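Local coordinates for protein (R)-S-adenosyl-L-methionine hydrolase (Thermus thermophilus, PDB 2CW5) that hydrolyses S-adenosyl-L-methionine to adenosine and L-methionine as a homotrimer, and has no chlorinase or fluorinase activity, at residues P15-V20 with V33-H38; Q43-A48 with A164-A169. All coordinates share one frame; numbering follows the deposited sequence.

In the fold
Contact 1 and contact 2 follow one another along the chain. Strand 34-37, used by contact 1, leads into helix 45-55, used by contact 2. Their centres lie 21 Å apart; their nearest atoms are about 7 Å apart and do not touch. Both lie near D9, which by similarity binds adenosine: the side chains of H38 in contact 1 and L45 in contact 2 each lie about 7 Å from that of D9. L45 is also about 6 Å from D70, inferred to be important for activity, while H38 is about 12 Å from it. Contact 1 stays within the N-terminal domain. Contact 2 joins that domain to the chain leading into strand 175-181 of the C-terminal sheet.

Contact 1: P15-V20 with V33-H38; sequences PYVAVV and VVDLAH
V17, in the first turn of helix 16-24, faces H38 at the end of the 33-38 segment, with 7.7 Å between V17 CA and H38 CA. Here the helix start packs on the end of strand 34-37, in the alpha/beta N-terminal domain. This strand is outermost in the mixed sheet within the chain and runs parallel to strand 4-8. P15 is the N-cap residue, and the backbone bond from V19 N to P15 O, 3.0 Å, starts the helix. The trimer closes round the contact: A18 packs on D35 of the second subunit, and H38 packs on L12 of the third and makes backbone hydrogen bonds to that subunit.

V17 CB and H38 CB both point across the gap, so the two side chains meet from opposite directions. The valine fork sits over one face of the imidazole. V17 CG2 makes a CH-pi contact 3.6 Å from the ring centroid and 22° off the ring normal. Its nearest ring atom is H38 ND1, at 3.4 Å. The other branch covers the far nitrogen, with V17 CG1 3.6 Å from H38 NE2. V17 CG1 lies anti to the backbone N (chi1 171°), and this rotation turns both methyls to the ring.

S8 is hydrogen-bonded to H38 ND1, and F6 adds an edge-to-face ring contact. D35 OD2 forms a salt bridge with K21, a lysine of the same helix as V17. H38 NE2 gives a 2.6 Å bond to D35 OD1, which lies nearly in the imidazole plane but is approached from 69° out of the carboxylate plane.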
loop_
_atom_site.group_PDB
_atom_site.type_symbol
_atom_site.label_atom_id
_atom_site.label_comp_id
_atom_site.label_asym_id
_atom_site.label_seq_id
_atom_site.Cartn_x
_atom_site.Cartn_y
_atom_site.Cartn_z
ATOM N N PRO C 15 0.565 9.889 2.124
ATOM C CA PRO C 15 0.824 9.403 3.481
ATOM C C PRO C 15 -0.395 9.558 4.400
ATOM O O PRO C 15 -0.260 9.515 5.618
ATOM C CB PRO C 15 1.987 10.277 3.928
ATOM C CG PRO C 15 1.606 11.607 3.338
ATOM C CD PRO C 15 1.126 11.242 1.936
ATOM N N TYR C 16 -1.580 9.721 3.822
ATOM C CA TYR C 16 -2.786 9.906 4.636
ATOM C C TYR C 16 -3.075 8.757 5.599
ATOM O O TYR C 16 -3.389 8.985 6.769
ATOM C CB TYR C 16 -4.002 10.153 3.741
ATOM C CG TYR C 16 -3.807 11.281 2.754
ATOM C CD1 TYR C 16 -3.124 12.443 3.118
ATOM C CD2 TYR C 16 -4.311 11.191 1.457
ATOM C CE1 TYR C 16 -2.944 13.490 2.212
ATOM C CE2 TYR C 16 -4.138 12.232 0.543
ATOM C CZ TYR C 16 -3.453 13.374 0.926
ATOM O OH TYR C 16 -3.265 14.389 0.018
ATOM N N VAL C 17 -2.961 7.521 5.126
ATOM C CA VAL C 17 -3.219 6.384 6.009
ATOM C C VAL C 17 -2.261 6.413 7.199
ATOM O O VAL C 17 -2.672 6.222 8.345
ATOM C CB VAL C 17 -3.061 5.028 5.260
ATOM C CG1 VAL C 17 -3.118 3.866 6.254
ATOM C CG2 VAL C 17 -4.179 4.870 4.221
ATOM N N ALA C 18 -0.985 6.668 6.921
ATOM C CA ALA C 18 0.037 6.712 7.958
ATOM C C ALA C 18 -0.199 7.831 8.970
ATOM O O ALA C 18 0.059 7.656 10.158
ATOM C CB ALA C 18 1.410 6.866 7.325
ATOM N N VAL C 19 -0.667 8.986 8.499
ATOM C CA VAL C 19 -0.930 10.108 9.393
ATOM C C VAL C 19 -2.044 9.754 10.380
ATOM O O VAL C 19 -1.959 10.080 11.567
ATOM C CB VAL C 19 -1.315 11.379 8.603
ATOM C CG1 VAL C 19 -1.733 12.494 9.565
ATOM C CG2 VAL C 19 -0.128 11.842 7.769
ATOM N N VAL C 20 -3.082 9.080 9.894
ATOM C CA VAL C 20 -4.173 8.670 10.766
ATOM C C VAL C 20 -3.638 7.684 11.808
ATOM O O VAL C 20 -3.979 7.761 12.991
ATOM C CB VAL C 20 -5.314 8.017 9.961
ATOM C CG1 VAL C 20 -6.306 7.359 10.906
ATOM C CG2 VAL C 20 -6.024 9.081 9.121
ATOM N N VAL C 33 -3.375 -1.215 15.279
ATOM C CA VAL C 33 -4.258 -0.820 14.137
ATOM C C VAL C 33 -4.111 -1.804 12.991
ATOM O O VAL C 33 -3.023 -1.982 12.443
ATOM C CB VAL C 33 -3.918 0.592 13.614
ATOM C CG1 VAL C 33 -4.811 0.939 12.422
ATOM C CG2 VAL C 33 -4.109 1.614 14.723
ATOM N N VAL C 34 -5.215 -2.445 12.632
ATOM C CA VAL C 34 -5.210 -3.418 11.553
ATOM C C VAL C 34 -5.913 -2.861 10.321
ATOM O O VAL C 34 -7.087 -2.484 10.381
ATOM C CB VAL C 34 -5.914 -4.712 11.989
ATOM C CG1 VAL C 34 -5.802 -5.763 10.889
ATOM C CG2 VAL C 34 -5.292 -5.223 13.292
ATOM N N ASP C 35 -5.197 -2.805 9.204
ATOM C CA ASP C 35 -5.795 -2.295 7.982
ATOM C C ASP C 35 -6.745 -3.318 7.374
ATOM O O ASP C 35 -6.503 -4.530 7.428
ATOM C CB ASP C 35 -4.726 -1.938 6.947
ATOM C CG ASP C 35 -3.877 -0.751 7.366
ATOM O OD1 ASP C 35 -4.437 0.229 7.897
ATOM O OD2 ASP C 35 -2.648 -0.792 7.143
ATOM N N LEU C 36 -7.843 -2.817 6.825
ATOM C CA LEU C 36 -8.812 -3.659 6.144
ATOM C C LEU C 36 -8.509 -3.478 4.659
ATOM O O LEU C 36 -8.200 -4.437 3.954
ATOM C CB LEU C 36 -10.243 -3.205 6.449
ATOM C CG LEU C 36 -10.754 -3.491 7.864
ATOM C CD1 LEU C 36 -12.159 -2.916 8.041
ATOM C CD2 LEU C 36 -10.775 -4.993 8.101
ATOM N N ALA C 37 -8.578 -2.231 4.200
ATOM C CA ALA C 37 -8.310 -1.900 2.801
ATOM C C ALA C 37 -8.117 -0.390 2.652
ATOM O O ALA C 37 -8.762 0.390 3.352
ATOM C CB ALA C 37 -9.469 -2.377 1.921
ATOM N N HIS C 38 -7.230 0.017 1.744
ATOM C CA HIS C 38 -6.959 1.433 1.517
ATOM C C HIS C 38 -6.841 1.792 0.037
ATOM O O HIS C 38 -6.884 2.968 -0.328
ATOM C CB HIS C 38 -5.673 1.857 2.250
ATOM C CG HIS C 38 -5.796 1.830 3.743
ATOM N ND1 HIS C 38 -6.714 2.599 4.426
ATOM C CD2 HIS C 38 -5.165 1.079 4.677
ATOM C CE1 HIS C 38 -6.647 2.320 5.715
ATOM N NE2 HIS C 38 -5.715 1.399 5.894
#

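Contact 2: Q43-A48 with A164-A169; sequences QDLRRA and ARLPLA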
loop_
_atom_site.group_PDB
_atom_site.type_symbol
_atom_site.label_atom_id
_atom_site.label_comp_id
_atom_site.label_asym_id
_atom_site.label_seq_id
_atom_site.Cartn_x
_atom_site.Cartn_y
_atom_site.Cartn_z
ATOM N N GLN C 43 -14.163 7.539 -3.468
ATOM C CA GLN C 43 -15.593 7.818 -3.347
ATOM C C GLN C 43 -16.538 6.649 -3.637
ATOM O O GLN C 43 -17.754 6.828 -3.598
ATOM C CB GLN C 43 -15.988 8.987 -4.255
ATOM C CG GLN C 43 -15.298 10.304 -3.946
ATOM C CD GLN C 43 -15.901 11.462 -4.725
ATOM O OE1 GLN C 43 -17.098 11.741 -4.618
ATOM N NE2 GLN C 43 -15.073 12.140 -5.517
ATOM N N ASP C 44 -16.001 5.468 -3.930
ATOM C CA ASP C 44 -16.843 4.305 -4.234
ATOM C C ASP C 44 -17.416 3.708 -2.946
ATOM O O ASP C 44 -16.819 2.812 -2.345
ATOM C CB ASP C 44 -16.028 3.237 -4.970
ATOM C CG ASP C 44 -16.902 2.180 -5.633
ATOM O OD1 ASP C 44 -18.033 1.930 -5.162
ATOM O OD2 ASP C 44 -16.448 1.581 -6.628
ATOM N N LEU C 45 -18.585 4.196 -2.540
ATOM C CA LEU C 45 -19.232 3.732 -1.316
ATOM C C LEU C 45 -19.730 2.291 -1.338
ATOM O O LEU C 45 -19.676 1.601 -0.323
ATOM C CB LEU C 45 -20.400 4.656 -0.957
ATOM C CG LEU C 45 -20.032 6.113 -0.669
ATOM C CD1 LEU C 45 -21.296 6.902 -0.356
ATOM C CD2 LEU C 45 -19.056 6.177 0.499
ATOM N N ARG C 46 -20.226 1.834 -2.481
ATOM C CA ARG C 46 -20.740 0.472 -2.570
ATOM C C ARG C 46 -19.617 -0.544 -2.410
ATOM O O ARG C 46 -19.787 -1.565 -1.761
ATOM C CB ARG C 46 -21.467 0.273 -3.901
ATOM C CG ARG C 46 -22.700 1.164 -4.044
ATOM C CD ARG C 46 -23.187 1.200 -5.481
ATOM N NE ARG C 46 -23.846 -0.035 -5.900
ATOM C CZ ARG C 46 -25.160 -0.234 -5.854
ATOM N NH1 ARG C 46 -25.963 0.720 -5.402
ATOM N NH2 ARG C 46 -25.674 -1.378 -6.286
ATOM N N ARG C 47 -18.464 -0.249 -3.003
ATOM C CA ARG C 47 -17.305 -1.123 -2.916
ATOM C C ARG C 47 -16.852 -1.176 -1.465
ATOM O O ARG C 47 -16.571 -2.251 -0.919
ATOM C CB ARG C 47 -16.179 -0.570 -3.801
ATOM C CG ARG C 47 -14.840 -1.279 -3.671
ATOM C CD ARG C 47 -14.876 -2.704 -4.184
ATOM N NE ARG C 47 -13.559 -3.329 -4.077
ATOM C CZ ARG C 47 -12.566 -3.140 -4.943
ATOM N NH1 ARG C 47 -12.738 -2.349 -5.997
ATOM N NH2 ARG C 47 -11.391 -3.723 -4.742
ATOM N N ALA C 48 -16.805 -0.007 -0.836
ATOM C CA ALA C 48 -16.381 0.090 0.555
ATOM C C ALA C 48 -17.379 -0.566 1.498
ATOM O O ALA C 48 -16.985 -1.229 2.464
ATOM C CB ALA C 48 -16.172 1.558 0.940
ATOM N N ALA C 164 -27.791 7.636 7.882
ATOM C CA ALA C 164 -28.021 7.411 6.462
ATOM C C ALA C 164 -27.726 5.973 6.043
ATOM O O ALA C 164 -26.858 5.312 6.608
ATOM C CB ALA C 164 -27.176 8.374 5.644
ATOM N N ARG C 165 -28.465 5.491 5.051
ATOM C CA ARG C 165 -28.270 4.141 4.542
ATOM C C ARG C 165 -28.393 4.168 3.029
ATOM O O ARG C 165 -29.158 4.957 2.479
ATOM C CB ARG C 165 -29.316 3.177 5.129
ATOM C CG ARG C 165 -29.000 2.647 6.539
ATOM C CD ARG C 165 -30.076 1.660 7.002
ATOM N NE ARG C 165 -29.709 0.895 8.201
ATOM C CZ ARG C 165 -29.618 1.397 9.430
ATOM N NH1 ARG C 165 -29.860 2.683 9.657
ATOM N NH2 ARG C 165 -29.292 0.605 10.444
ATOM N N LEU C 166 -27.626 3.321 2.354
ATOM C CA LEU C 166 -27.698 3.253 0.903
ATOM C C LEU C 166 -28.852 2.313 0.574
ATOM O O LEU C 166 -29.212 1.464 1.392
ATOM C CB LEU C 166 -26.405 2.682 0.319
ATOM C CG LEU C 166 -25.097 3.432 0.577
ATOM C CD1 LEU C 166 -23.953 2.638 -0.012
ATOM C CD2 LEU C 166 -25.153 4.823 -0.033
ATOM N N PRO C 167 -29.451 2.455 -0.623
ATOM C CA PRO C 167 -30.570 1.612 -1.063
ATOM C C PRO C 167 -30.103 0.227 -1.525
ATOM O O PRO C 167 -30.279 -0.150 -2.688
ATOM C CB PRO C 167 -31.180 2.432 -2.200
ATOM C CG PRO C 167 -29.977 3.059 -2.819
ATOM C CD PRO C 167 -29.188 3.526 -1.605
ATOM N N LEU C 168 -29.506 -0.527 -0.607
ATOM C CA LEU C 168 -29.005 -1.861 -0.919
ATOM C C LEU C 168 -29.816 -2.918 -0.183
ATOM O O LEU C 168 -29.887 -2.915 1.044
ATOM C CB LEU C 168 -27.535 -1.977 -0.513
ATOM C CG LEU C 168 -26.596 -0.899 -1.061
ATOM C CD1 LEU C 168 -25.214 -1.054 -0.433
ATOM C CD2 LEU C 168 -26.523 -1.006 -2.574
ATOM N N ALA C 169 -30.431 -3.823 -0.932
ATOM C CA ALA C 169 -31.227 -4.870 -0.318
ATOM C C ALA C 169 -30.759 -6.242 -0.772
ATOM O O ALA C 169 -30.764 -6.543 -1.965
ATOM C CB ALA C 169 -32.696 -4.680 -0.672
#
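L45 and R46 open helix 45-55 and pack on L166 and L168 of the 164-169 segment, which has no regular secondary structure. Just ahead of them, Q43 N is hydrogen-bonded to D9. D44 follows as the N-cap: its OD1 accepts from R47 N at 3.1 Å, from above the carboxylate plane, and so ties down the first turn.

L45 comes next and points at the other segment. Its CB meets L166 CD1 at 4.2 Å, a purely apolar touch. L45 also packs on V69 and N93.

R46 reaches further. L166 CD1 lies 4.5 Å from R46 CG, beside the aliphatic base of the chain. The chain then bends at chi3 (73°), and this brings the guanidinium to L168. L168 CD2 lies over one face of that group, 3.2 Å above the plane and off towards its rim. The closest atom pair is R46 NH1 and L168 CD2, at 3.4 Å. The polar work of R46 is done beyond this segment: NH2 makes a salt bridge to E177 and also bonds V178 O, while NE bonds L179 O. These bonds to strand 175-181 fix how the group is turned against the leucine methyl.

R47 leaves in another direction and makes a trimer contact, a salt bridge with E13 of the third subunit. Within the chain, L45, R46, L166 and L168 form a junction between the two domains of this SAM hydrolase / SAM-dependent halogenase family member, where an N-terminal-domain helix meets the loop between strands 157-158 and 175-181 and the first strand of the C-terminal sheet.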